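Side-chain contacts in type C neurotoxin (Clostridium botulinum, PDB 3PME), which probably docks the botulinum C/D mosaic neurotoxin on nerve-cell membranes, as its receptor-binding domain, through lipid components such as gangliosides or phosphatidylethanolamine: residues 77-82 with 129-134; 107-112 with 139-144. All blocks are in the same frame, centred on the assembly; numbering follows the deposited sequence.

Contact 1: 77-82 with 129-134; sequences ISKDLT and ESLSHT
Leu131 lays one methyl against Thr82 of the short helix 79-82. In the N-terminal receptor-binding region, it reaches from the loop joining strands 120-126 and 141-148 to a helix that follows directly on strand 68-77. Its CB sets out toward the helix, and CG stands anti to the carbonyl carbon (chi1 -61°). From that branch point CD2 does the touching: it comes to 3.7 Å from Thr82 CG2 and 4.2 Å from Thr82 CB, the two side chains sliding past each other in opposite directions. The same methyl also skirts Lys79, 4.3 Å from Lys79 O and 4.5 Å from Lys79 CG, so it lies against the side of this single turn, with Lys79 next to Thr82 as a looser neighbour.

Thr82 can offer a methyl here because its two branches are sorted. CG2, anti to the backbone N, is turned to the leucine, while OG1 bonds to Ser78 O at 2.8 Å, approaching from above the carbonyl plane. Ser78 O takes a second bond, from Thr82 N. Tyr127 also bonds to Thr82 OG1, which fixes the rotation of the side chain further. At the start of the helix Ser78 is the N-cap: its OG accepts from Leu81 N at 3.3 Å. The ammonium end of Lys79 goes to Val413 O and to the ring of Trp412, leaving its aliphatic base beside Leu131.

Leu131 itself is presented by a type I' turn, Glu129 to Ser132, closed by Ser132 N to Glu129 O. Thr82 and Leu131 thus meet methyl to methyl by van der Waals contact, while the threonine hydroxyl is taken up by Ser78 O and Tyr127.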
loop_
_atom_site.group_PDB
_atom_site.type_symbol
_atom_site.label_atom_id
_atom_site.label_comp_id
_atom_site.label_asym_id
_atom_site.label_seq_id
_atom_site.Cartn_x
_atom_site.Cartn_y
_atom_site.Cartn_z
ATOM N N ILE A 77 -6.902 5.778 3.242
ATOM C CA ILE A 77 -7.967 6.776 3.189
ATOM C C ILE A 77 -8.355 7.056 1.730
ATOM O O ILE A 77 -7.515 7.423 0.924
ATOM C CB ILE A 77 -7.556 8.077 3.913
ATOM C CG1 ILE A 77 -7.082 7.763 5.335
ATOM C CG2 ILE A 77 -8.720 9.052 3.974
ATOM C CD1 ILE A 77 -6.192 8.843 5.923
ATOM N N SER A 78 -9.624 6.859 1.391
ATOM C CA SER A 78 -10.056 7.004 0.004
ATOM C C SER A 78 -9.737 8.374 -0.584
ATOM O O SER A 78 -9.570 9.361 0.135
ATOM C CB SER A 78 -11.553 6.701 -0.133
ATOM O OG SER A 78 -12.349 7.794 0.307
ATOM N N LYS A 79 -9.641 8.426 -1.905
ATOM C CA LYS A 79 -9.393 9.686 -2.592
ATOM C C LYS A 79 -10.451 10.738 -2.263
ATOM O O LYS A 79 -10.115 11.890 -1.978
ATOM C CB LYS A 79 -9.318 9.461 -4.107
ATOM C CG LYS A 79 -9.244 10.757 -4.907
ATOM C CD LYS A 79 -9.098 10.506 -6.417
ATOM C CE LYS A 79 -10.252 9.696 -6.970
ATOM N NZ LYS A 79 -10.202 9.581 -8.462
ATOM N N ASP A 80 -11.726 10.361 -2.293
ATOM C CA ASP A 80 -12.786 11.343 -2.058
ATOM C C ASP A 80 -12.773 11.890 -0.631
ATOM O O ASP A 80 -13.110 13.051 -0.412
ATOM C CB ASP A 80 -14.169 10.783 -2.407
ATOM C CG ASP A 80 -14.427 10.746 -3.910
ATOM O OD1 ASP A 80 -13.465 10.873 -4.687
ATOM O OD2 ASP A 80 -15.598 10.584 -4.312
ATOM N N LEU A 81 -12.382 11.061 0.337
ATOM C CA LEU A 81 -12.301 11.525 1.714
ATOM C C LEU A 81 -11.069 12.411 1.870
ATOM O O LEU A 81 -11.111 13.438 2.546
ATOM C CB LEU A 81 -12.246 10.341 2.671
ATOM C CG LEU A 81 -12.264 10.646 4.164
ATOM C CD1 LEU A 81 -13.342 11.669 4.463
ATOM C CD2 LEU A 81 -12.504 9.358 4.930
ATOM N N THR A 82 -9.978 12.023 1.218
ATOM C CA THR A 82 -8.724 12.773 1.269
ATOM C C THR A 82 -8.874 14.168 0.663
ATOM O O THR A 82 -8.313 15.143 1.169
ATOM C CB THR A 82 -7.609 12.011 0.527
ATOM O OG1 THR A 82 -7.389 10.753 1.181
ATOM C CG2 THR A 82 -6.307 12.816 0.513
ATOM N N GLU A 129 -0.350 15.349 0.026
ATOM C CA GLU A 129 0.501 16.123 -0.878
ATOM C C GLU A 129 -0.264 16.560 -2.132
ATOM O O GLU A 129 0.201 16.359 -3.257
ATOM C CB GLU A 129 1.736 15.314 -1.266
ATOM C CG GLU A 129 2.620 14.949 -0.088
ATOM C CD GLU A 129 3.740 14.006 -0.475
ATOM O OE1 GLU A 129 4.137 14.001 -1.664
ATOM O OE2 GLU A 129 4.218 13.267 0.409
ATOM N N SER A 130 -1.439 17.152 -1.924
ATOM C CA SER A 130 -2.300 17.614 -3.016
ATOM C C SER A 130 -2.693 16.493 -3.972
ATOM O O SER A 130 -2.690 16.674 -5.193
ATOM C CB SER A 130 -1.637 18.760 -3.788
ATOM O OG SER A 130 -1.448 19.888 -2.952
ATOM N N LEU A 131 -3.039 15.338 -3.408
ATOM C CA LEU A 131 -3.463 14.175 -4.189
ATOM C C LEU A 131 -2.401 13.726 -5.188
ATOM O O LEU A 131 -2.719 13.107 -6.208
ATOM C CB LEU A 131 -4.780 14.456 -4.923
ATOM C CG LEU A 131 -6.014 14.782 -4.081
ATOM C CD1 LEU A 131 -7.215 15.064 -4.980
ATOM C CD2 LEU A 131 -6.329 13.655 -3.107
ATOM N N SER A 132 -1.145 14.035 -4.891
ATOM C CA SER A 132 -0.030 13.618 -5.732
ATOM C C SER A 132 0.116 12.102 -5.758
ATOM O O SER A 132 -0.142 11.419 -4.764
ATOM C CB SER A 132 1.273 14.243 -5.238
ATOM O OG SER A 132 2.370 13.773 -6.001
ATOM N N HIS A 133 0.545 11.569 -6.895
ATOM C CA HIS A 133 0.777 10.137 -6.992
ATOM C C HIS A 133 2.044 9.752 -6.225
ATOM O O HIS A 133 2.351 8.571 -6.049
ATOM C CB HIS A 133 0.824 9.708 -8.461
ATOM C CG HIS A 133 -0.410 10.082 -9.230
ATOM N ND1 HIS A 133 -0.401 10.333 -10.585
ATOM C CD2 HIS A 133 -1.691 10.264 -8.824
ATOM C CE1 HIS A 133 -1.624 10.643 -10.983
ATOM N NE2 HIS A 133 -2.425 10.608 -9.934
ATOM N N THR A 134 2.752 10.768 -5.737
ATOM C CA THR A 134 3.915 10.570 -4.883
ATOM C C THR A 134 3.494 10.519 -3.414
ATOM O O THR A 134 4.275 10.133 -2.543
ATOM C CB THR A 134 4.956 11.696 -5.071
ATOM O OG1 THR A 134 4.453 12.921 -4.517
ATOM C CG2 THR A 134 5.265 11.897 -6.547
#

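Contact 2: 107-112 with 139-144; sequences GNIEWI and KWFFVT
This is a buried apolar contact between two sheets of the N-terminal receptor-binding region, a family related to the concanavalin-like jelly rolls: strand 108-114 of one sheet faces strand 141-148 of the other, and between these segments the contact is made by side chains. The backbones stay well apart, with 9.7 Å between Ile109 CA and Val143 CA. Ile109 reaches across with its terminal methyl. CD1 lies 3.9 Å from Phe141 CE2 and equally 3.9 Å from Val143 CG2, touching two alternate residues of strand 141-148, whose side chains point to the same side.

The phenyl ring is met at its edge, with CD1 in the ring plane, so neither ring face is used by the isoleucine. Phe141 and Ile109 come from opposite directions, whereas Val143 slides past Ile109 with one methyl branch. Ile109 CG1 and Phe141 CG each sit between the backbone N and the carbonyl carbon (chi1 56° and 61°), which sets where CD1 and the ring edge end up. Val143 presents CG2, the branch anti to its carbonyl carbon.

Within its own sheet, strand 108-114 lies between strands 100-105 and 120-126, held by backbone bonds such as Ile109 with Phe125 and Glu110 with Cys103. Within the other sheet, Phe141 touches Ile75 of strand 68-77 and Ile157 of strand 152-157, and Val143 touches Leu155, so both neighbours of strand 141-148 help to enclose the layer.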
loop_
_atom_site.group_PDB
_atom_site.type_symbol
_atom_site.label_atom_id
_atom_site.label_comp_id
_atom_site.label_asym_id
_atom_site.label_seq_id
_atom_site.Cartn_x
_atom_site.Cartn_y
_atom_site.Cartn_z
ATOM N N GLY A 107 -6.816 16.303 3.918
ATOM C CA GLY A 107 -5.702 15.519 3.418
ATOM C C GLY A 107 -4.550 15.364 4.397
ATOM O O GLY A 107 -3.450 14.997 4.016
ATOM N N ASN A 108 -4.827 15.650 5.663
ATOM C CA ASN A 108 -3.872 15.442 6.746
ATOM C C ASN A 108 -4.449 14.451 7.744
ATOM O O ASN A 108 -5.663 14.380 7.912
ATOM C CB ASN A 108 -3.598 16.754 7.494
ATOM C CG ASN A 108 -2.858 17.778 6.650
ATOM O OD1 ASN A 108 -1.629 17.864 6.694
ATOM N ND2 ASN A 108 -3.607 18.563 5.883
ATOM N N ILE A 109 -3.586 13.683 8.406
ATOM C CA ILE A 109 -4.005 13.000 9.629
ATOM C C ILE A 109 -3.502 13.803 10.816
ATOM O O ILE A 109 -2.408 14.381 10.777
ATOM C CB ILE A 109 -3.520 11.531 9.734
ATOM C CG1 ILE A 109 -2.006 11.435 9.605
ATOM C CG2 ILE A 109 -4.205 10.654 8.708
ATOM C CD1 ILE A 109 -1.459 10.140 10.175
ATOM N N GLU A 110 -4.316 13.846 11.868
ATOM C CA GLU A 110 -3.995 14.661 13.038
ATOM C C GLU A 110 -4.285 13.894 14.317
ATOM O O GLU A 110 -5.390 13.376 14.509
ATOM C CB GLU A 110 -4.777 15.976 13.016
ATOM C CG GLU A 110 -4.361 16.940 14.131
ATOM C CD GLU A 110 -5.030 18.308 14.032
ATOM O OE1 GLU A 110 -6.008 18.445 13.268
ATOM O OE2 GLU A 110 -4.580 19.252 14.726
ATOM N N TRP A 111 -3.280 13.829 15.186
ATOM C CA TRP A 111 -3.415 13.182 16.483
ATOM C C TRP A 111 -3.466 14.264 17.538
ATOM O O TRP A 111 -2.607 15.139 17.578
ATOM C CB TRP A 111 -2.230 12.255 16.743
ATOM C CG TRP A 111 -2.114 11.779 18.176
ATOM C CD1 TRP A 111 -1.455 12.402 19.192
ATOM C CD2 TRP A 111 -2.649 10.573 18.724
ATOM N NE1 TRP A 111 -1.552 11.660 20.349
ATOM C CE2 TRP A 111 -2.279 10.531 20.085
ATOM C CE3 TRP A 111 -3.399 9.522 18.196
ATOM C CZ2 TRP A 111 -2.643 9.481 20.926
ATOM C CZ3 TRP A 111 -3.755 8.471 19.038
ATOM C CH2 TRP A 111 -3.372 8.461 20.381
ATOM N N ILE A 112 -4.490 14.201 18.378
ATOM C CA ILE A 112 -4.770 15.266 19.327
ATOM C C ILE A 112 -4.768 14.716 20.742
ATOM O O ILE A 112 -5.351 13.664 21.000
ATOM C CB ILE A 112 -6.154 15.879 19.031
ATOM C CG1 ILE A 112 -6.131 16.614 17.686
ATOM C CG2 ILE A 112 -6.597 16.811 20.176
ATOM C CD1 ILE A 112 -5.695 18.043 17.793
ATOM N N LYS A 139 -3.501 4.858 -0.138
ATOM C CA LYS A 139 -2.448 3.868 0.031
ATOM C C LYS A 139 -2.344 3.519 1.505
ATOM O O LYS A 139 -2.474 4.393 2.356
ATOM C CB LYS A 139 -1.096 4.407 -0.455
ATOM C CG LYS A 139 -1.074 4.721 -1.929
ATOM C CD LYS A 139 0.290 5.179 -2.382
ATOM C CE LYS A 139 0.246 5.567 -3.857
ATOM N NZ LYS A 139 1.462 6.330 -4.245
ATOM N N TRP A 140 -2.150 2.245 1.811
ATOM C CA TRP A 140 -1.886 1.867 3.201
ATOM C C TRP A 140 -0.584 2.501 3.665
ATOM O O TRP A 140 0.441 2.344 3.009
ATOM C CB TRP A 140 -1.700 0.365 3.309
ATOM C CG TRP A 140 -2.943 -0.462 3.134
ATOM C CD1 TRP A 140 -3.333 -1.145 2.013
ATOM C CD2 TRP A 140 -3.937 -0.724 4.127
ATOM N NE1 TRP A 140 -4.511 -1.815 2.255
ATOM C CE2 TRP A 140 -4.894 -1.585 3.550
ATOM C CE3 TRP A 140 -4.101 -0.326 5.459
ATOM C CZ2 TRP A 140 -6.017 -2.032 4.250
ATOM C CZ3 TRP A 140 -5.204 -0.784 6.155
ATOM C CH2 TRP A 140 -6.146 -1.625 5.551
ATOM N N PHE A 141 -0.618 3.197 4.800
ATOM C CA PHE A 141 0.632 3.592 5.453
ATOM C C PHE A 141 0.576 3.289 6.944
ATOM O O PHE A 141 -0.506 3.209 7.525
ATOM C CB PHE A 141 1.038 5.047 5.150
ATOM C CG PHE A 141 0.044 6.088 5.596
ATOM C CD1 PHE A 141 -1.007 6.467 4.775
ATOM C CD2 PHE A 141 0.213 6.766 6.806
ATOM C CE1 PHE A 141 -1.905 7.454 5.164
ATOM C CE2 PHE A 141 -0.672 7.764 7.206
ATOM C CZ PHE A 141 -1.735 8.115 6.385
ATOM N N PHE A 142 1.748 3.065 7.525
ATOM C CA PHE A 142 1.878 2.645 8.923
ATOM C C PHE A 142 2.102 3.858 9.829
ATOM O O PHE A 142 3.036 4.649 9.631
ATOM C CB PHE A 142 3.029 1.649 9.053
ATOM C CG PHE A 142 3.251 1.154 10.456
ATOM C CD1 PHE A 142 2.225 0.533 11.157
ATOM C CD2 PHE A 142 4.494 1.295 11.061
ATOM C CE1 PHE A 142 2.427 0.067 12.455
ATOM C CE2 PHE A 142 4.707 0.828 12.348
ATOM C CZ PHE A 142 3.674 0.213 13.046
ATOM N N VAL A 143 1.229 3.995 10.817
ATOM C CA VAL A 143 1.297 5.115 11.754
ATOM C C VAL A 143 1.748 4.615 13.114
ATOM O O VAL A 143 1.335 3.538 13.568
ATOM C CB VAL A 143 -0.082 5.796 11.904
ATOM C CG1 VAL A 143 -0.047 6.905 12.974
ATOM C CG2 VAL A 143 -0.553 6.348 10.557
ATOM N N THR A 144 2.601 5.391 13.771
ATOM C CA THR A 144 2.933 5.094 15.160
ATOM C C THR A 144 3.052 6.403 15.903
ATOM O O THR A 144 3.779 7.310 15.478
ATOM C CB THR A 144 4.246 4.321 15.324
ATOM O OG1 THR A 144 4.297 3.236 14.392
ATOM C CG2 THR A 144 4.338 3.768 16.748
#

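In the fold
The two contacts sit side by side in the N-terminal receptor-binding region, their centres about 12 Å apart, and their segments alternate along the chain. They join at three points. Ile77 CD1, at the end of strand 68-77, packs 3.9 Å from Ile109 CG2, and Thr82 CG2 lies 4.0 Å from Gly107 CA, so the segments of contact 1 lie against the start of strand 108-114. The third link is polar: Lys139 NZ bonds to His133 O at 3.0 Å, tying the loop of contact 1 to segment 139-144.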